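Local coordinates for GAF (Saccharomyces cerevisiae, PDB 1F5M), which reduces the R-enantiomer of free methionine sulfoxide to methionine, with thioredoxin as reductant, and protects yeast against oxidative stress, at the interface of chains A and B. Sequence-based numbering; all coordinates share one arbitrary frame. Chains: chain A/B, GAF.

Contact 1: the interface of chains A and B. Residues chain A 87-89, 126; chain B 10, 13-14, 51, 55.
A:Gly87 meets B:Ser51 with its backbone at phi 140° and psi -158°, a pair of torsions open chiefly to a residue without a side chain, and its carbonyl is turned toward helix 42-59 of B. This is an interface between two GAF domains, and here strand 87-87 of A passes into a loop that lies against that helix and the 3-10 helix 9-13 of B. The hydroxyl B:Ser51 OG gives a hydrogen bond of 2.8 Å to A:Gly87 O, in the carbonyl plane and on a lone pair. The imidazole of B:His55 brings its edge to the same oxygen, with NE2 3.5 Å from A:Gly87 O, while B:Val13 CG1 lies over one face of that ring toward its rim.

A:Lys88 runs extended beyond CG, its outer torsions all anti, and this carries the terminal amine NZ past the 3-10 helix. Its CB touches B:Ala10 CB at 3.7 Å and its CG reaches B:Val13 CG1 at 3.9 Å. At the tip, NZ donates to the amide oxygen B:Asn14 OD1 over 2.7 Å, again on a lone pair in the carbonyl plane (C=O...donor angle 135°), the two side chains crossing at about a right angle. The other branch of that amide, B:Asn14 ND2, is hydrogen-bonded to a water at 2.9 Å, which is in turn hydrogen-bonded to the carboxylate oxygen A:Asp126 OD1. An alanine in place of A:Lys88 would probably leave B:Asn14 OD1 without its cross-chain donor and open a gap beside B:Val13. The methyl B:Ala10 CB also packs against the carboxylate carbon A:Asp126 CG, 3.7 Å away.

Contact 2: the interface of chains A and B. Residues chain A 82-85, 89-90; chain B 47-48, 51, 86.
With CG anti to its carbonyl carbon (chi1 -88°), B:Asn48 turns its carboxamide toward the A:Val89-A:Ala90 backbone, while A:Phe85 holds CG between its own N and carbonyl carbon (chi1 71°), which directs the ring at helix 42-59 of B. Both residues belong to the facing surfaces of two GAF domains, the phenylalanine coming from strand 79-85 of A.

The carboxamide pairs with both polar backbone atoms of one residue. A:Ala90 N donates to B:Asn48 OD1 at 3.0 Å, nearly straight at the hydrogen (166°) but tilted out of the carbonyl plane. In return B:Asn48 ND2 donates to A:Ala90 O over 3.1 Å, close to the planes of both groups. Two bonds of opposite sense fix the rotation of the amide and tell its oxygen from its nitrogen. Apolar groups flank it: A:Leu82 CD1 and A:Val89 CG1 each come within 3.6 Å of B:Asn48 CG, their side chains crossing the asparagine at about a right angle.

The far rim of the A:Phe85 ring does the touching. CE2 lies 3.6 Å from B:Ser47 CB, and CZ sits 3.4 Å from B:Asn48 OD1, the ring and amide planes steeply inclined to each other, so the contact is not a parallel stack. CZ and CE1 also pack against B:Ser51 CB. Within A, the carbonyl oxygen of A:Gly83 lies at the ring's edge, in plane; B:Ser47 OG makes a weak hydrogen bond to that same oxygen. Opposite A:Phe85 O, the modelled B:Gln86 OE1 is 3.0 Å away, an acceptor facing an acceptor, so the orientation of this glutamine amide is doubtful.

Contact 1: the interface of chains A and B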
loop_
_atom_site.group_PDB
_atom_site.type_symbol
_atom_site.label_atom_id
_atom_site.label_comp_id
_atom_site.label_asym_id
_atom_site.label_seq_id
_atom_site.Cartn_x
_atom_site.Cartn_y
_atom_site.Cartn_z
ATOM N N GLY A 87 -1.057 6.310 -1.487
ATOM C CA GLY A 87 -0.712 7.451 -2.319
ATOM C C GLY A 87 -0.640 7.130 -3.800
ATOM O O GLY A 87 -1.275 6.164 -4.239
ATOM N N LYS A 88 0.084 7.944 -4.580
ATOM C CA LYS A 88 0.182 7.694 -6.029
ATOM C C LYS A 88 1.389 6.814 -6.335
ATOM O O LYS A 88 2.274 6.670 -5.502
ATOM C CB LYS A 88 0.253 9.008 -6.839
ATOM C CG LYS A 88 -0.946 9.932 -6.597
ATOM C CD LYS A 88 -0.939 11.161 -7.507
ATOM C CE LYS A 88 -2.114 12.079 -7.157
ATOM N NZ LYS A 88 -2.114 13.258 -8.068
ATOM N N VAL A 89 1.412 6.238 -7.539
ATOM C CA VAL A 89 2.501 5.365 -8.018
ATOM C C VAL A 89 3.843 6.071 -7.759
ATOM O O VAL A 89 3.970 7.273 -7.954
ATOM C CB VAL A 89 2.244 5.039 -9.510
ATOM C CG1 VAL A 89 3.475 4.408 -10.196
ATOM C CG2 VAL A 89 1.050 4.053 -9.558
ATOM N N ASP A 126 6.542 12.017 -7.138
ATOM C CA ASP A 126 5.304 12.786 -7.389
ATOM C C ASP A 126 5.777 14.221 -7.662
ATOM O O ASP A 126 6.435 14.869 -6.812
ATOM C CB ASP A 126 4.365 12.764 -6.159
ATOM C CG ASP A 126 2.988 13.389 -6.442
ATOM O OD1 ASP A 126 2.923 14.325 -7.258
ATOM O OD2 ASP A 126 1.957 12.959 -5.851
ATOM N N ALA B 10 4.040 9.326 -10.399
ATOM C CA ALA B 10 2.671 9.606 -9.988
ATOM C C ALA B 10 1.684 9.855 -11.150
ATOM O O ALA B 10 0.469 9.656 -11.002
ATOM C CB ALA B 10 2.676 10.790 -9.030
ATOM N N VAL B 13 -1.372 7.876 -12.580
ATOM C CA VAL B 13 -2.644 7.956 -11.900
ATOM C C VAL B 13 -3.256 9.353 -12.079
ATOM O O VAL B 13 -4.256 9.706 -11.452
ATOM C CB VAL B 13 -2.366 7.542 -10.407
ATOM C CG1 VAL B 13 -3.070 8.414 -9.455
ATOM C CG2 VAL B 13 -2.671 6.058 -10.222
ATOM N N ASN B 14 -2.650 10.148 -12.964
ATOM C CA ASN B 14 -3.143 11.495 -13.228
ATOM C C ASN B 14 -3.704 11.528 -14.636
ATOM O O ASN B 14 -2.949 11.622 -15.610
ATOM C CB ASN B 14 -2.015 12.542 -13.117
ATOM C CG ASN B 14 -1.498 12.706 -11.692
ATOM O OD1 ASN B 14 -2.263 12.628 -10.722
ATOM N ND2 ASN B 14 -0.214 12.985 -11.560
ATOM N N SER B 51 -2.120 1.108 -6.177
ATOM C CA SER B 51 -2.396 2.515 -6.431
ATOM C C SER B 51 -3.114 2.744 -7.800
ATOM O O SER B 51 -3.979 3.613 -7.937
ATOM C CB SER B 51 -1.075 3.270 -6.398
ATOM O OG SER B 51 -1.295 4.617 -6.623
ATOM N N HIS B 55 -6.963 4.475 -7.960
ATOM C CA HIS B 55 -7.246 5.669 -8.725
ATOM C C HIS B 55 -8.141 5.440 -9.929
ATOM O O HIS B 55 -8.942 6.316 -10.264
ATOM C CB HIS B 55 -5.939 6.333 -9.128
ATOM C CG HIS B 55 -5.200 6.914 -7.960
ATOM N ND1 HIS B 55 -5.532 8.137 -7.398
ATOM C CD2 HIS B 55 -4.248 6.381 -7.163
ATOM C CE1 HIS B 55 -4.819 8.323 -6.302
ATOM N NE2 HIS B 55 -4.035 7.265 -6.134
HETATM O O HOH W 1 0.910 14.302 -9.182
#

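Contact 2: the interface of chains A and B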
loop_
_atom_site.group_PDB
_atom_site.type_symbol
_atom_site.label_atom_id
_atom_site.label_comp_id
_atom_site.label_asym_id
_atom_site.label_seq_id
_atom_site.Cartn_x
_atom_site.Cartn_y
_atom_site.Cartn_z
ATOM N N LEU A 82 10.876 -0.370 -3.437
ATOM C CA LEU A 82 9.513 0.088 -3.117
ATOM C C LEU A 82 8.769 -0.947 -2.271
ATOM O O LEU A 82 8.830 -2.127 -2.575
ATOM C CB LEU A 82 8.719 0.322 -4.412
ATOM C CG LEU A 82 7.738 1.513 -4.523
ATOM C CD1 LEU A 82 6.566 1.107 -5.472
ATOM C CD2 LEU A 82 7.206 1.960 -3.198
ATOM N N GLY A 83 8.113 -0.493 -1.204
ATOM C CA GLY A 83 7.350 -1.361 -0.315
ATOM C C GLY A 83 5.941 -0.801 -0.221
ATOM O O GLY A 83 5.597 0.092 -1.004
ATOM N N PRO A 84 5.094 -1.263 0.721
ATOM C CA PRO A 84 3.728 -0.738 0.801
ATOM C C PRO A 84 3.636 0.745 1.016
ATOM O O PRO A 84 4.483 1.363 1.726
ATOM C CB PRO A 84 3.106 -1.501 1.980
ATOM C CG PRO A 84 3.868 -2.806 1.973
ATOM C CD PRO A 84 5.298 -2.333 1.709
ATOM N N PHE A 85 2.590 1.312 0.445
ATOM C CA PHE A 85 2.359 2.759 0.585
ATOM C C PHE A 85 0.946 3.168 0.314
ATOM O O PHE A 85 0.174 2.413 -0.285
ATOM C CB PHE A 85 3.304 3.547 -0.379
ATOM C CG PHE A 85 2.928 3.407 -1.866
ATOM C CD1 PHE A 85 1.964 4.239 -2.440
ATOM C CD2 PHE A 85 3.519 2.435 -2.653
ATOM C CE1 PHE A 85 1.598 4.104 -3.788
ATOM C CE2 PHE A 85 3.168 2.282 -3.979
ATOM C CZ PHE A 85 2.193 3.131 -4.556
ATOM N N VAL A 89 1.412 6.238 -7.539
ATOM C CA VAL A 89 2.501 5.365 -8.018
ATOM C C VAL A 89 3.843 6.071 -7.759
ATOM O O VAL A 89 3.970 7.273 -7.954
ATOM C CB VAL A 89 2.244 5.039 -9.510
ATOM C CG1 VAL A 89 3.475 4.408 -10.196
ATOM C CG2 VAL A 89 1.050 4.053 -9.558
ATOM N N ALA A 90 4.807 5.286 -7.293
ATOM C CA ALA A 90 6.107 5.750 -6.866
ATOM C C ALA A 90 7.268 5.039 -7.531
ATOM O O ALA A 90 7.098 3.993 -8.139
ATOM C CB ALA A 90 6.199 5.564 -5.329
ATOM N N SER B 47 2.524 -3.053 -4.920
ATOM C CA SER B 47 2.235 -1.789 -4.279
ATOM C C SER B 47 1.813 -0.761 -5.311
ATOM O O SER B 47 0.885 -0.029 -5.069
ATOM C CB SER B 47 3.465 -1.279 -3.520
ATOM O OG SER B 47 3.703 -2.136 -2.414
ATOM N N ASN B 48 2.528 -0.652 -6.433
ATOM C CA ASN B 48 2.129 0.309 -7.463
ATOM C C ASN B 48 0.814 -0.161 -8.085
ATOM O O ASN B 48 -0.070 0.646 -8.390
ATOM C CB ASN B 48 3.197 0.444 -8.538
ATOM C CG ASN B 48 4.229 1.515 -8.165
ATOM O OD1 ASN B 48 3.907 2.426 -7.431
ATOM N ND2 ASN B 48 5.425 1.412 -8.675
ATOM N N SER B 51 -2.120 1.108 -6.177
ATOM C CA SER B 51 -2.396 2.515 -6.431
ATOM C C SER B 51 -3.114 2.744 -7.800
ATOM O O SER B 51 -3.979 3.613 -7.937
ATOM C CB SER B 51 -1.075 3.270 -6.398
ATOM O OG SER B 51 -1.295 4.617 -6.623
ATOM N N GLN B 86 -4.444 0.022 -0.945
ATOM C CA GLN B 86 -4.827 1.431 -0.747
ATOM C C GLN B 86 -6.142 1.343 0.031
ATOM O O GLN B 86 -7.059 0.565 -0.309
ATOM C CB GLN B 86 -5.080 2.197 -2.065
ATOM C CG GLN B 86 -3.954 2.190 -3.047
ATOM C CD GLN B 86 -2.732 2.957 -2.540
ATOM O OE1 GLN B 86 -1.606 2.473 -2.675
ATOM N NE2 GLN B 86 -2.939 4.141 -1.987
#

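The C-alpha centres of contact 1 and contact 2 are about 9 Å apart, and both include A:Val89 and B:Ser51, making them neighbouring parts of one interface. Helix 42-59 of B runs through both: contact 2 uses an earlier stretch of it, and contact 1 continues along it and adds the 3-10 helix 9-13. On A, strand 79-85 and the segment after it supply most of the opposing surface. Because the interface is two-fold symmetric, each contact recurs with the chains exchanged. That symmetry is compatible with a dimer, although the coordinates alone do not establish the state in the cell.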